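Long-range contact in BluB-like flavoprotein (Clostridium difficile 630, PDB 3EO8), which binds flavin mononucleotide and probably works as an oxidoreductase of the nitroreductase family: residues F96-V110 / F183-G197. Numbering follows the deposited sequence.
Sequences FYLKAPVLVLVFTKV and FEKGEYFLGAMLALG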
loop_
_atom_site.group_PDB
_atom_site.type_symbol
_atom_site.label_atom_id
_atom_site.label_comp_id
_atom_site.label_asym_id
_atom_site.label_seq_id
_atom_site.Cartn_x
_atom_site.Cartn_y
_atom_site.Cartn_z
ATOM N N PHE A 96 20.350 10.046 -0.584
ATOM C CA PHE A 96 21.201 8.860 -0.744
ATOM C C PHE A 96 20.902 8.068 -2.006
ATOM O O PHE A 96 21.727 7.266 -2.430
ATOM C CB PHE A 96 21.059 7.899 0.450
ATOM C CG PHE A 96 19.784 7.154 0.435
ATOM C CD1 PHE A 96 19.668 5.984 -0.296
ATOM C CD2 PHE A 96 18.667 7.666 1.062
ATOM C CE1 PHE A 96 18.494 5.305 -0.366
ATOM C CE2 PHE A 96 17.472 6.994 1.001
ATOM C CZ PHE A 96 17.373 5.822 0.272
ATOM N N TYR A 97 19.738 8.269 -2.617
ATOM C CA TYR A 97 19.401 7.540 -3.845
ATOM C C TYR A 97 20.435 7.739 -4.952
ATOM O O TYR A 97 20.557 6.896 -5.844
ATOM C CB TYR A 97 18.000 7.896 -4.371
ATOM C CG TYR A 97 17.887 9.224 -5.111
ATOM C CD1 TYR A 97 18.260 9.352 -6.436
ATOM C CD2 TYR A 97 17.374 10.328 -4.484
ATOM C CE1 TYR A 97 18.159 10.570 -7.121
ATOM C CE2 TYR A 97 17.255 11.544 -5.136
ATOM C CZ TYR A 97 17.655 11.669 -6.456
ATOM O OH TYR A 97 17.568 12.898 -7.113
ATOM N N LEU A 98 21.182 8.841 -4.908
ATOM C CA LEU A 98 22.172 9.124 -5.933
ATOM C C LEU A 98 23.302 8.084 -5.911
ATOM O O LEU A 98 24.055 7.961 -6.856
ATOM C CB LEU A 98 22.765 10.505 -5.722
ATOM C CG LEU A 98 21.782 11.638 -6.012
ATOM C CD1 LEU A 98 22.285 12.918 -5.352
ATOM C CD2 LEU A 98 21.613 11.818 -7.528
ATOM N N LYS A 99 23.387 7.343 -4.809
ATOM C CA LYS A 99 24.380 6.276 -4.653
ATOM C C LYS A 99 24.063 5.046 -5.485
ATOM O O LYS A 99 24.938 4.177 -5.635
ATOM C CB LYS A 99 24.490 5.893 -3.178
ATOM C CG LYS A 99 24.947 7.038 -2.276
ATOM C CD LYS A 99 25.032 6.631 -0.804
ATOM C CE LYS A 99 25.675 7.773 -0.022
ATOM N NZ LYS A 99 25.588 7.643 1.459
ATOM N N ALA A 100 22.831 4.948 -5.992
ATOM C CA ALA A 100 22.399 3.819 -6.819
ATOM C C ALA A 100 22.525 4.126 -8.309
ATOM O O ALA A 100 22.444 5.283 -8.710
ATOM C CB ALA A 100 20.969 3.443 -6.482
ATOM N N PRO A 101 22.700 3.077 -9.137
ATOM C CA PRO A 101 22.697 3.203 -10.584
ATOM C C PRO A 101 21.336 3.471 -11.213
ATOM O O PRO A 101 21.282 3.943 -12.330
ATOM C CB PRO A 101 23.266 1.853 -11.053
ATOM C CG PRO A 101 22.881 0.879 -9.956
ATOM C CD PRO A 101 22.913 1.687 -8.687
ATOM N N VAL A 102 20.245 3.193 -10.512
ATOM C CA VAL A 102 18.906 3.337 -11.090
ATOM C C VAL A 102 17.997 4.044 -10.117
ATOM O O VAL A 102 17.998 3.727 -8.933
ATOM C CB VAL A 102 18.279 1.963 -11.429
ATOM C CG1 VAL A 102 16.868 2.132 -11.993
ATOM C CG2 VAL A 102 19.183 1.168 -12.364
ATOM N N LEU A 103 17.242 5.010 -10.627
ATOM C CA LEU A 103 16.155 5.669 -9.913
ATOM C C LEU A 103 14.864 5.310 -10.641
ATOM O O LEU A 103 14.756 5.531 -11.834
ATOM C CB LEU A 103 16.298 7.187 -9.916
ATOM C CG LEU A 103 15.206 7.964 -9.213
ATOM C CD1 LEU A 103 15.144 7.528 -7.737
ATOM C CD2 LEU A 103 15.418 9.479 -9.374
ATOM N N VAL A 104 13.879 4.786 -9.912
ATOM C CA VAL A 104 12.581 4.515 -10.501
ATOM C C VAL A 104 11.574 5.478 -9.885
ATOM O O VAL A 104 11.468 5.576 -8.675
ATOM C CB VAL A 104 12.136 3.085 -10.267
ATOM C CG1 VAL A 104 10.837 2.826 -11.021
ATOM C CG2 VAL A 104 13.260 2.082 -10.681
ATOM N N LEU A 105 10.849 6.218 -10.704
ATOM C CA LEU A 105 9.801 7.063 -10.209
ATOM C C LEU A 105 8.531 6.298 -10.409
ATOM O O LEU A 105 8.220 5.880 -11.547
ATOM C CB LEU A 105 9.731 8.382 -10.973
ATOM C CG LEU A 105 11.013 9.203 -11.019
ATOM C CD1 LEU A 105 10.746 10.443 -11.840
ATOM C CD2 LEU A 105 11.506 9.538 -9.658
ATOM N N VAL A 106 7.810 6.088 -9.318
ATOM C CA VAL A 106 6.582 5.336 -9.377
ATOM C C VAL A 106 5.450 6.331 -9.340
ATOM O O VAL A 106 5.180 6.962 -8.293
ATOM C CB VAL A 106 6.446 4.321 -8.241
ATOM C CG1 VAL A 106 5.319 3.431 -8.574
ATOM C CG2 VAL A 106 7.747 3.477 -8.107
ATOM N N PHE A 107 4.817 6.496 -10.502
ATOM C CA PHE A 107 3.646 7.363 -10.641
ATOM C C PHE A 107 2.389 6.573 -10.307
ATOM O O PHE A 107 2.345 5.361 -10.446
ATOM C CB PHE A 107 3.529 7.939 -12.059
ATOM C CG PHE A 107 4.411 9.135 -12.298
ATOM C CD1 PHE A 107 5.784 8.986 -12.451
ATOM C CD2 PHE A 107 3.877 10.409 -12.334
ATOM C CE1 PHE A 107 6.606 10.094 -12.676
ATOM C CE2 PHE A 107 4.676 11.520 -12.522
ATOM C CZ PHE A 107 6.052 11.374 -12.703
ATOM N N THR A 108 1.362 7.282 -9.869
ATOM C CA THR A 108 0.122 6.662 -9.449
ATOM C C THR A 108 -1.007 7.672 -9.737
ATOM O O THR A 108 -0.757 8.772 -10.223
ATOM C CB THR A 108 0.189 6.237 -7.958
ATOM O OG1 THR A 108 -0.951 5.435 -7.621
ATOM C CG2 THR A 108 0.277 7.467 -7.018
ATOM N N LYS A 109 -2.239 7.259 -9.526
ATOM C CA LYS A 109 -3.387 8.109 -9.671
ATOM C C LYS A 109 -4.435 7.790 -8.597
ATOM O O LYS A 109 -4.406 6.712 -7.970
ATOM C CB LYS A 109 -3.972 7.982 -11.076
ATOM C CG LYS A 109 -4.557 6.613 -11.425
ATOM C CD LYS A 109 -5.290 6.621 -12.766
ATOM C CE LYS A 109 -5.649 5.171 -13.154
ATOM N NZ LYS A 109 -6.671 5.024 -14.235
ATOM N N VAL A 110 -5.342 8.736 -8.362
ATOM C CA VAL A 110 -6.339 8.573 -7.314
ATOM C C VAL A 110 -7.309 7.458 -7.673
ATOM O O VAL A 110 -7.685 7.306 -8.832
ATOM C CB VAL A 110 -7.134 9.892 -7.058
ATOM C CG1 VAL A 110 -8.319 9.629 -6.140
ATOM C CG2 VAL A 110 -6.242 10.947 -6.474
ATOM N N PHE A 183 8.189 13.105 -20.955
ATOM C CA PHE A 183 7.221 12.224 -20.320
ATOM C C PHE A 183 5.958 12.993 -19.993
ATOM O O PHE A 183 6.053 14.049 -19.392
ATOM C CB PHE A 183 7.812 11.636 -19.029
ATOM C CG PHE A 183 6.875 10.736 -18.287
ATOM C CD1 PHE A 183 6.642 9.448 -18.725
ATOM C CD2 PHE A 183 6.190 11.187 -17.174
ATOM C CE1 PHE A 183 5.775 8.619 -18.052
ATOM C CE2 PHE A 183 5.319 10.342 -16.506
ATOM C CZ PHE A 183 5.123 9.074 -16.942
ATOM N N GLU A 184 4.802 12.449 -20.381
ATOM C CA GLU A 184 3.499 13.073 -20.124
ATOM C C GLU A 184 2.765 12.308 -19.022
ATOM O O GLU A 184 2.282 11.195 -19.263
ATOM C CB GLU A 184 2.640 13.090 -21.396
ATOM N N LYS A 185 2.690 12.880 -17.821
ATOM C CA LYS A 185 2.115 12.168 -16.668
ATOM C C LYS A 185 0.595 12.033 -16.745
ATOM O O LYS A 185 0.018 11.190 -16.061
ATOM C CB LYS A 185 2.499 12.853 -15.374
ATOM C CG LYS A 185 1.887 14.244 -15.163
ATOM C CD LYS A 185 2.615 15.037 -14.065
ATOM C CE LYS A 185 2.080 16.461 -13.979
ATOM N NZ LYS A 185 2.979 17.366 -13.186
ATOM N N GLY A 186 -0.052 12.877 -17.554
ATOM C CA GLY A 186 -1.503 12.927 -17.599
ATOM C C GLY A 186 -2.096 13.150 -16.220
ATOM O O GLY A 186 -1.759 14.127 -15.568
ATOM N N GLU A 187 -2.975 12.239 -15.789
ATOM C CA GLU A 187 -3.677 12.367 -14.507
ATOM C C GLU A 187 -2.860 11.801 -13.331
ATOM O O GLU A 187 -3.296 11.865 -12.168
ATOM C CB GLU A 187 -5.056 11.671 -14.587
ATOM C CG GLU A 187 -4.983 10.140 -14.574
ATOM C CD GLU A 187 -6.231 9.427 -15.140
ATOM O OE1 GLU A 187 -7.346 9.645 -14.585
ATOM O OE2 GLU A 187 -6.090 8.609 -16.095
ATOM N N TYR A 188 -1.703 11.228 -13.644
ATOM C CA TYR A 188 -0.870 10.583 -12.648
ATOM C C TYR A 188 0.030 11.601 -11.963
ATOM O O TYR A 188 0.271 12.684 -12.481
ATOM C CB TYR A 188 -0.023 9.476 -13.255
ATOM C CG TYR A 188 -0.771 8.221 -13.685
ATOM C CD1 TYR A 188 -1.713 8.258 -14.718
ATOM C CD2 TYR A 188 -0.511 6.996 -13.074
ATOM C CE1 TYR A 188 -2.395 7.102 -15.115
ATOM C CE2 TYR A 188 -1.176 5.832 -13.467
ATOM C CZ TYR A 188 -2.121 5.893 -14.477
ATOM O OH TYR A 188 -2.755 4.719 -14.843
ATOM N N PHE A 189 0.514 11.236 -10.787
ATOM C CA PHE A 189 1.406 12.058 -9.990
ATOM C C PHE A 189 2.407 11.116 -9.315
ATOM O O PHE A 189 2.191 9.895 -9.236
ATOM C CB PHE A 189 0.617 12.899 -8.968
ATOM C CG PHE A 189 -0.408 12.109 -8.152
ATOM C CD1 PHE A 189 -0.054 11.472 -6.961
ATOM C CD2 PHE A 189 -1.728 12.012 -8.572
ATOM C CE1 PHE A 189 -1.013 10.745 -6.237
ATOM C CE2 PHE A 189 -2.674 11.309 -7.847
ATOM C CZ PHE A 189 -2.317 10.662 -6.679
ATOM N N LEU A 190 3.518 11.682 -8.852
ATOM C CA LEU A 190 4.564 10.886 -8.220
ATOM C C LEU A 190 4.022 10.273 -6.937
ATOM O O LEU A 190 3.489 10.976 -6.077
ATOM C CB LEU A 190 5.777 11.747 -7.943
ATOM C CG LEU A 190 6.965 10.992 -7.399
ATOM C CD1 LEU A 190 7.528 10.060 -8.442
ATOM C CD2 LEU A 190 7.991 11.990 -6.864
ATOM N N GLY A 191 4.086 8.954 -6.825
ATOM C CA GLY A 191 3.688 8.292 -5.585
ATOM C C GLY A 191 4.862 7.965 -4.668
ATOM O O GLY A 191 4.795 8.143 -3.450
ATOM N N ALA A 192 5.927 7.441 -5.263
ATOM C CA ALA A 192 7.082 6.976 -4.522
ATOM C C ALA A 192 8.272 6.941 -5.489
ATOM O O ALA A 192 8.062 7.018 -6.708
ATOM C CB ALA A 192 6.818 5.588 -3.924
HETATM N N MSE A 193 9.496 6.879 -4.954
HETATM C CA MSE A 193 10.659 6.476 -5.729
HETATM C C MSE A 193 11.260 5.224 -5.143
HETATM O O MSE A 193 11.001 4.844 -3.987
HETATM C CB MSE A 193 11.737 7.564 -5.810
HETATM C CG MSE A 193 11.185 8.975 -5.874
HETATM SE SE MSE A 193 12.465 10.353 -6.306
HETATM C CE MSE A 193 13.550 10.389 -4.725
ATOM N N LEU A 194 12.022 4.536 -5.986
ATOM C CA LEU A 194 12.834 3.404 -5.570
ATOM C C LEU A 194 14.282 3.661 -5.971
ATOM O O LEU A 194 14.569 3.985 -7.159
ATOM C CB LEU A 194 12.363 2.147 -6.248
ATOM C CG LEU A 194 11.023 1.597 -5.816
ATOM C CD1 LEU A 194 10.421 0.682 -6.915
ATOM C CD2 LEU A 194 11.246 0.854 -4.532
ATOM N N ALA A 195 15.189 3.537 -5.000
ATOM C CA ALA A 195 16.630 3.509 -5.290
ATOM C C ALA A 195 16.990 2.042 -5.482
ATOM O O ALA A 195 16.756 1.229 -4.585
ATOM C CB ALA A 195 17.468 4.119 -4.127
ATOM N N LEU A 196 17.574 1.715 -6.635
ATOM C CA LEU A 196 17.733 0.335 -7.065
ATOM C C LEU A 196 19.145 0.045 -7.537
ATOM O O LEU A 196 19.689 0.762 -8.370
ATOM C CB LEU A 196 16.748 0.041 -8.215
ATOM C CG LEU A 196 16.732 -1.354 -8.851
ATOM C CD1 LEU A 196 16.311 -2.467 -7.829
ATOM C CD2 LEU A 196 15.812 -1.337 -10.128
ATOM N N GLY A 197 19.709 -1.047 -7.035
ATOM C CA GLY A 197 21.077 -1.455 -7.370
ATOM C C GLY A 197 21.475 -2.781 -6.758
ATOM O O GLY A 197 20.666 -3.480 -6.157
HETATM O O HOH W 1 -4.573 4.988 -16.663
HETATM O O HOH W 2 -5.237 11.129 -10.316
#
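Strands 102-108 and 189-197 run antiparallel from the Val-102/Leu-196 pair to the Thr-108/Phe-189 pair as the two central strands of the nitroreductase-fold sheet, and a classic beta bulge interrupts their register. At the bulge Val-106 faces both Gly-191 and Ala-192: its O accepts two bonds in the carbonyl plane, from Gly-191 N at 2.7 Å and from Ala-192 N at 3.2 Å. The extra residue illustrates how a bulge redirects side chains, for those of Phe-107 and Leu-190 diverge. The ring of Phe-107 is held between two partners. Leu-190 CA lies over the rim of one face, while Phe-183 brings CE2 over the centre of the other in an edge-to-face pair, planes at 50°; Leu-177 of helix 170-181 touches both phenylalanines.

On the Val-102/Leu-196 side of the bulge, Val-102, Val-104, Leu-194 and Leu-196 share the sheet face that carries Ala-192, which packs on helix 137-155. On the other face the selenomethionine Met-193 lies alongside Leu-105, its SE 3.6 Å from Leu-105 CD2. A bend at chi3 (-69°) brings its CE close to the Tyr-97 ring, 3.8 Å from Tyr-97 CD2, with SE more distantly above that ring in a Met-aromatic contact. Ala-195 CB meets Tyr-97 CB and the ring of Phe-96, which itself touches the FMN, so this end of the strand pair adjoins the flavin pocket.

On the Thr-108/Phe-189 side, Thr-108 CG2 presses on Phe-189 CE1, whereas its OG1 bonds to Asn-45 O. Next to the type II' turn 185-188, the extended Lys-109 chain runs over one face of the Tyr-188 ring toward its OH: Lys-109 CB sits 4.0 Å from the ring centroid in a CH-pi contact, and a water joins Lys-109 NZ (3.2 Å) to Tyr-188 OH (2.6 Å).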